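Local structure of putative uncharacterized protein TTHA0988 (Thermus thermophilus, 3OEP) at residues A[243-248]-A[344-349]; A[411-416]-A[451-456]. The protein is of unknown function, a KipI-KipA homologue with cyclophilin-like domains that was once wrongly annotated as an allophanate hydrolase. All blocks are in the same frame, centred on the assembly; numbering follows the deposited sequence.

Contact 1 (A[243-248]-A[344-349])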
loop_
_atom_site.group_PDB
_atom_site.type_symbol
_atom_site.label_atom_id
_atom_site.label_comp_id
_atom_site.label_asym_id
_atom_site.label_seq_id
_atom_site.Cartn_x
_atom_site.Cartn_y
_atom_site.Cartn_z
ATOM N N GLY A 243 7.758 4.358 1.880
ATOM C CA GLY A 243 7.373 3.385 2.898
ATOM C C GLY A 243 7.602 3.849 4.323
ATOM O O GLY A 243 6.865 3.469 5.236
ATOM N N HIS A 244 8.618 4.684 4.519
ATOM C CA HIS A 244 8.918 5.232 5.840
ATOM C C HIS A 244 7.818 6.173 6.360
ATOM O O HIS A 244 7.810 6.532 7.542
ATOM C CB HIS A 244 10.285 5.941 5.833
ATOM C CG HIS A 244 10.310 7.227 5.064
ATOM N ND1 HIS A 244 10.270 7.280 3.686
ATOM C CD2 HIS A 244 10.381 8.512 5.487
ATOM C CE1 HIS A 244 10.311 8.543 3.296
ATOM N NE2 HIS A 244 10.384 9.310 4.368
ATOM N N LEU A 245 6.906 6.570 5.476
ATOM C CA LEU A 245 5.766 7.411 5.836
ATOM C C LEU A 245 4.452 6.641 5.840
ATOM O O LEU A 245 3.407 7.213 6.147
ATOM C CB LEU A 245 5.645 8.566 4.847
ATOM C CG LEU A 245 6.869 9.474 4.720
ATOM C CD1 LEU A 245 6.693 10.390 3.505
ATOM C CD2 LEU A 245 7.085 10.262 5.999
ATOM N N GLY A 246 4.492 5.360 5.478
ATOM C CA GLY A 246 3.280 4.557 5.354
ATOM C C GLY A 246 2.651 4.539 3.976
ATOM O O GLY A 246 1.534 4.056 3.819
ATOM N N LEU A 247 3.357 5.065 2.973
ATOM C CA LEU A 247 2.817 5.152 1.624
ATOM C C LEU A 247 3.123 3.882 0.848
ATOM O O LEU A 247 4.283 3.486 0.722
ATOM C CB LEU A 247 3.384 6.376 0.902
ATOM C CG LEU A 247 2.990 7.714 1.522
ATOM C CD1 LEU A 247 3.840 8.835 0.941
ATOM C CD2 LEU A 247 1.504 7.983 1.335
ATOM N N ALA A 248 2.073 3.241 0.345
ATOM C CA ALA A 248 2.202 1.977 -0.383
ATOM C C ALA A 248 2.888 2.179 -1.731
ATOM O O ALA A 248 2.904 3.285 -2.274
ATOM C CB ALA A 248 0.822 1.347 -0.587
ATOM N N PRO A 344 1.374 14.639 -9.888
ATOM C CA PRO A 344 2.030 13.718 -8.959
ATOM C C PRO A 344 1.893 14.140 -7.497
ATOM O O PRO A 344 1.702 15.319 -7.196
ATOM C CB PRO A 344 3.496 13.802 -9.376
ATOM C CG PRO A 344 3.644 15.223 -9.841
ATOM C CD PRO A 344 2.344 15.522 -10.560
ATOM N N PHE A 345 1.998 13.161 -6.607
ATOM C CA PHE A 345 2.148 13.400 -5.176
ATOM C C PHE A 345 3.335 12.563 -4.712
ATOM O O PHE A 345 3.335 11.343 -4.857
ATOM C CB PHE A 345 0.884 13.006 -4.417
ATOM C CG PHE A 345 1.014 13.119 -2.920
ATOM C CD1 PHE A 345 0.861 14.342 -2.289
ATOM C CD2 PHE A 345 1.298 11.999 -2.149
ATOM C CE1 PHE A 345 0.977 14.447 -0.904
ATOM C CE2 PHE A 345 1.415 12.091 -0.771
ATOM C CZ PHE A 345 1.258 13.319 -0.147
ATOM N N LEU A 346 4.350 13.241 -4.178
ATOM C CA LEU A 346 5.605 12.619 -3.760
ATOM C C LEU A 346 6.172 11.662 -4.814
ATOM O O LEU A 346 6.488 10.507 -4.524
ATOM C CB LEU A 346 5.446 11.944 -2.390
ATOM C CG LEU A 346 5.070 12.893 -1.243
ATOM C CD1 LEU A 346 4.870 12.130 0.060
ATOM C CD2 LEU A 346 6.116 13.991 -1.047
ATOM N N GLY A 347 6.281 12.166 -6.041
ATOM C CA GLY A 347 6.966 11.470 -7.128
ATOM C C GLY A 347 6.115 10.566 -8.002
ATOM O O GLY A 347 6.607 10.038 -9.006
ATOM N N SER A 348 4.842 10.388 -7.653
ATOM C CA SER A 348 3.996 9.437 -8.365
ATOM C C SER A 348 2.563 9.922 -8.535
ATOM O O SER A 348 2.015 10.603 -7.668
ATOM C CB SER A 348 4.006 8.099 -7.628
ATOM O OG SER A 348 3.076 7.181 -8.172
ATOM N N ALA A 349 1.966 9.535 -9.660
ATOM C CA ALA A 349 0.557 9.779 -9.937
ATOM C C ALA A 349 -0.337 8.628 -9.471
ATOM O O ALA A 349 -1.561 8.676 -9.664
ATOM C CB ALA A 349 0.356 10.010 -11.436
#

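Contact 2 (A[411-416]-A[451-456])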
loop_
_atom_site.group_PDB
_atom_site.type_symbol
_atom_site.label_atom_id
_atom_site.label_comp_id
_atom_site.label_asym_id
_atom_site.label_seq_id
_atom_site.Cartn_x
_atom_site.Cartn_y
_atom_site.Cartn_z
ATOM N N GLY A 411 -0.098 -29.101 0.065
ATOM C CA GLY A 411 -1.290 -29.362 -0.728
ATOM C C GLY A 411 -1.833 -28.063 -1.288
ATOM O O GLY A 411 -1.309 -26.992 -0.983
ATOM N N PRO A 412 -2.898 -28.143 -2.102
ATOM C CA PRO A 412 -3.431 -26.945 -2.739
ATOM C C PRO A 412 -4.130 -25.983 -1.777
ATOM O O PRO A 412 -4.782 -26.405 -0.811
ATOM C CB PRO A 412 -4.432 -27.500 -3.758
ATOM C CG PRO A 412 -4.815 -28.829 -3.234
ATOM C CD PRO A 412 -3.610 -29.361 -2.526
ATOM N N PHE A 413 -3.970 -24.696 -2.060
ATOM C CA PHE A 413 -4.748 -23.648 -1.435
ATOM C C PHE A 413 -5.748 -23.131 -2.464
ATOM O O PHE A 413 -5.656 -23.448 -3.654
ATOM C CB PHE A 413 -3.839 -22.520 -0.946
ATOM C CG PHE A 413 -3.037 -22.882 0.269
ATOM C CD1 PHE A 413 -1.921 -23.705 0.164
ATOM C CD2 PHE A 413 -3.409 -22.422 1.519
ATOM C CE1 PHE A 413 -1.186 -24.049 1.295
ATOM C CE2 PHE A 413 -2.681 -22.765 2.652
ATOM C CZ PHE A 413 -1.568 -23.583 2.537
ATOM N N ARG A 414 -6.709 -22.352 -1.991
ATOM C CA ARG A 414 -7.751 -21.792 -2.832
ATOM C C ARG A 414 -7.922 -20.325 -2.453
ATOM O O ARG A 414 -7.909 -19.987 -1.271
ATOM C CB ARG A 414 -9.056 -22.562 -2.598
ATOM C CG ARG A 414 -10.157 -22.282 -3.597
ATOM C CD ARG A 414 -11.318 -23.262 -3.413
ATOM N NE ARG A 414 -12.059 -23.022 -2.169
ATOM C CZ ARG A 414 -11.987 -23.759 -1.060
ATOM N NH1 ARG A 414 -12.720 -23.417 -0.009
ATOM N NH2 ARG A 414 -11.204 -24.831 -0.979
ATOM N N VAL A 415 -8.078 -19.453 -3.447
ATOM C CA VAL A 415 -8.248 -18.026 -3.177
ATOM C C VAL A 415 -9.641 -17.784 -2.586
ATOM O O VAL A 415 -10.639 -18.200 -3.160
ATOM C CB VAL A 415 -8.098 -17.183 -4.456
ATOM C CG1 VAL A 415 -8.431 -15.709 -4.182
ATOM C CG2 VAL A 415 -6.685 -17.315 -5.027
ATOM N N ALA A 416 -9.695 -17.134 -1.428
ATOM C CA ALA A 416 -10.964 -16.758 -0.800
ATOM C C ALA A 416 -11.396 -15.367 -1.249
ATOM O O ALA A 416 -12.565 -15.136 -1.568
ATOM C CB ALA A 416 -10.838 -16.803 0.712
ATOM N N GLY A 451 -5.888 -17.568 11.797
ATOM C CA GLY A 451 -6.463 -16.881 10.649
ATOM C C GLY A 451 -5.863 -17.357 9.346
ATOM O O GLY A 451 -4.967 -18.205 9.327
ATOM N N ARG A 452 -6.358 -16.788 8.254
ATOM C CA ARG A 452 -5.982 -17.219 6.917
ATOM C C ARG A 452 -4.677 -16.556 6.474
ATOM O O ARG A 452 -4.452 -15.377 6.761
ATOM C CB ARG A 452 -7.093 -16.862 5.932
ATOM C CG ARG A 452 -8.426 -17.536 6.228
ATOM C CD ARG A 452 -9.531 -16.932 5.397
ATOM N NE ARG A 452 -10.829 -17.541 5.673
ATOM C CZ ARG A 452 -11.958 -17.226 5.044
ATOM N NH1 ARG A 452 -11.968 -16.302 4.088
ATOM N NH2 ARG A 452 -13.089 -17.843 5.371
ATOM N N PRO A 453 -3.820 -17.305 5.761
ATOM C CA PRO A 453 -2.667 -16.661 5.136
ATOM C C PRO A 453 -3.094 -15.587 4.132
ATOM O O PRO A 453 -4.108 -15.750 3.455
ATOM C CB PRO A 453 -1.961 -17.810 4.417
ATOM C CG PRO A 453 -2.415 -19.041 5.114
ATOM C CD PRO A 453 -3.816 -18.763 5.546
ATOM N N LEU A 454 -2.324 -14.505 4.059
ATOM C CA LEU A 454 -2.584 -13.400 3.138
ATOM C C LEU A 454 -1.289 -13.088 2.393
ATOM O O LEU A 454 -0.274 -12.768 3.021
ATOM C CB LEU A 454 -3.036 -12.158 3.913
ATOM C CG LEU A 454 -3.299 -10.881 3.112
ATOM C CD1 LEU A 454 -4.577 -11.013 2.291
ATOM C CD2 LEU A 454 -3.388 -9.676 4.041
ATOM N N VAL A 455 -1.313 -13.181 1.063
ATOM C CA VAL A 455 -0.153 -12.802 0.262
ATOM C C VAL A 455 -0.256 -11.296 -0.004
ATOM O O VAL A 455 -1.243 -10.836 -0.573
ATOM C CB VAL A 455 -0.073 -13.555 -1.074
ATOM C CG1 VAL A 455 1.242 -13.230 -1.775
ATOM C CG2 VAL A 455 -0.213 -15.059 -0.859
ATOM N N LEU A 456 0.758 -10.549 0.416
ATOM C CA LEU A 456 0.734 -9.088 0.383
ATOM C C LEU A 456 1.146 -8.556 -0.984
ATOM O O LEU A 456 2.178 -8.955 -1.517
ATOM C CB LEU A 456 1.682 -8.530 1.445
ATOM C CG LEU A 456 1.399 -9.024 2.868
ATOM C CD1 LEU A 456 2.478 -8.554 3.827
ATOM C CD2 LEU A 456 0.034 -8.569 3.335
#

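Contact 1 (A[243-248]-A[344-349])
A type I' beta turn from F345 to S348 presents L346 to the short 3-10 turn and loop at 243-248, where L247 and L245 receive it. The turn assignment rests on the left-handed backbone of L346 (phi/psi 47°/51°) and G347; the closing bond, S348 N to F345 O, is weak, and a second bond, F345 N to S348 O at 2.8 Å, pairs the same two residues. The contact itself is made by methyl groups. L247 CD1 meets L346 CD1 at 3.6 Å, the two side chains crossing at about a right angle; in both, CG is anti to the carbonyl carbon, beside the backbone N (chi1 near -60°). L245 CD1 reaches the same L346 methyl at 4.3 Å. Both loops follow strands of one five-stranded antiparallel sheet in the carboxyltransferase A and B family region: strand 233-235 precedes the first loop, strand 331-336 the second. L346 CG also lies 3.8 Å above one face of the F345 ring, offset toward its rim, while L247 CD1 comes obliquely to F345 CE2 at 4.4 Å. R239 NE donates to F345 O, adding a side-chain bond to the turn's first carbonyl. In segment 243-248, G243 N is hydrogen-bonded to D38 OD1.

Contact 2 (A[411-416]-A[451-456])
R452 NH1 is held in a salt bridge by E424 OE2 and also packs on the methyl of A416, with R452 NH1 to A416 CB at 3.6 Å. The methyl approaches the guanidinium group obliquely, a van der Waals contact beside the ionic one. The torsions place the guanidinium group there: R452 CG stands anti to its own carbonyl carbon (chi1 -61°), and from CG to NE the chain is fully extended (chi3 -179°), carrying the guanidinium group across to A416. E424 serves both sides, since its backbone is hydrogen-bonded to A416 while its carboxylate takes R452; the opposite charge probably steadies the arginine at this exposed position. The reason for this shared partner is the strand order. Strand 422-426 lies between strands 413-418 and 454-456 in a seven-strand sheet, consistent with the cyclophilin-like clan of this region, and the contact bridges over that middle strand. The spacing agrees: F413 CA and P453 CA are 9.8 Å apart, and A416 CA and R452 CA 9.2 Å, about two strand separations. R452 also rests on L426 of the intervening strand. The second point of touch is apolar and looser. F413 CE2 lies 4.5 Å from P453 CG, the proline ring meeting the phenylalanine obliquely, and F413 further packs on P428 and V430. F413 and A416 both direct CB toward 451-456 although they are three residues apart, which fits the corner that the chain turns at A416. Together the two touches bury only 101 Å², counting both sides. Beside them a glycerol, probably from the crystallisation liquor, hydrogen-bonds R414 NH1 and, weakly, A416 O.

Overall arrangement
Contact 1 closes along the chain before contact 2 opens, and all four segments belong to the carboxyltransferase A and B family region. Their centres are 28 Å apart and their nearest atoms about 10 Å, so they do not touch. The centre of contact 1 lies about 9 Å from the centre of the chain, that of contact 2 about 19 Å. The first pairs two loops and reaches residues early in the chain, through a backbone bond of L245 to G122; the second joins residues in or next to two strands of one sheet, across the strand between them. Neither contact can be tied to an established active site. The glycerol lies about 4 Å from the A416 side chain, bonded from segment 411-416; it may or may not mark a pocket.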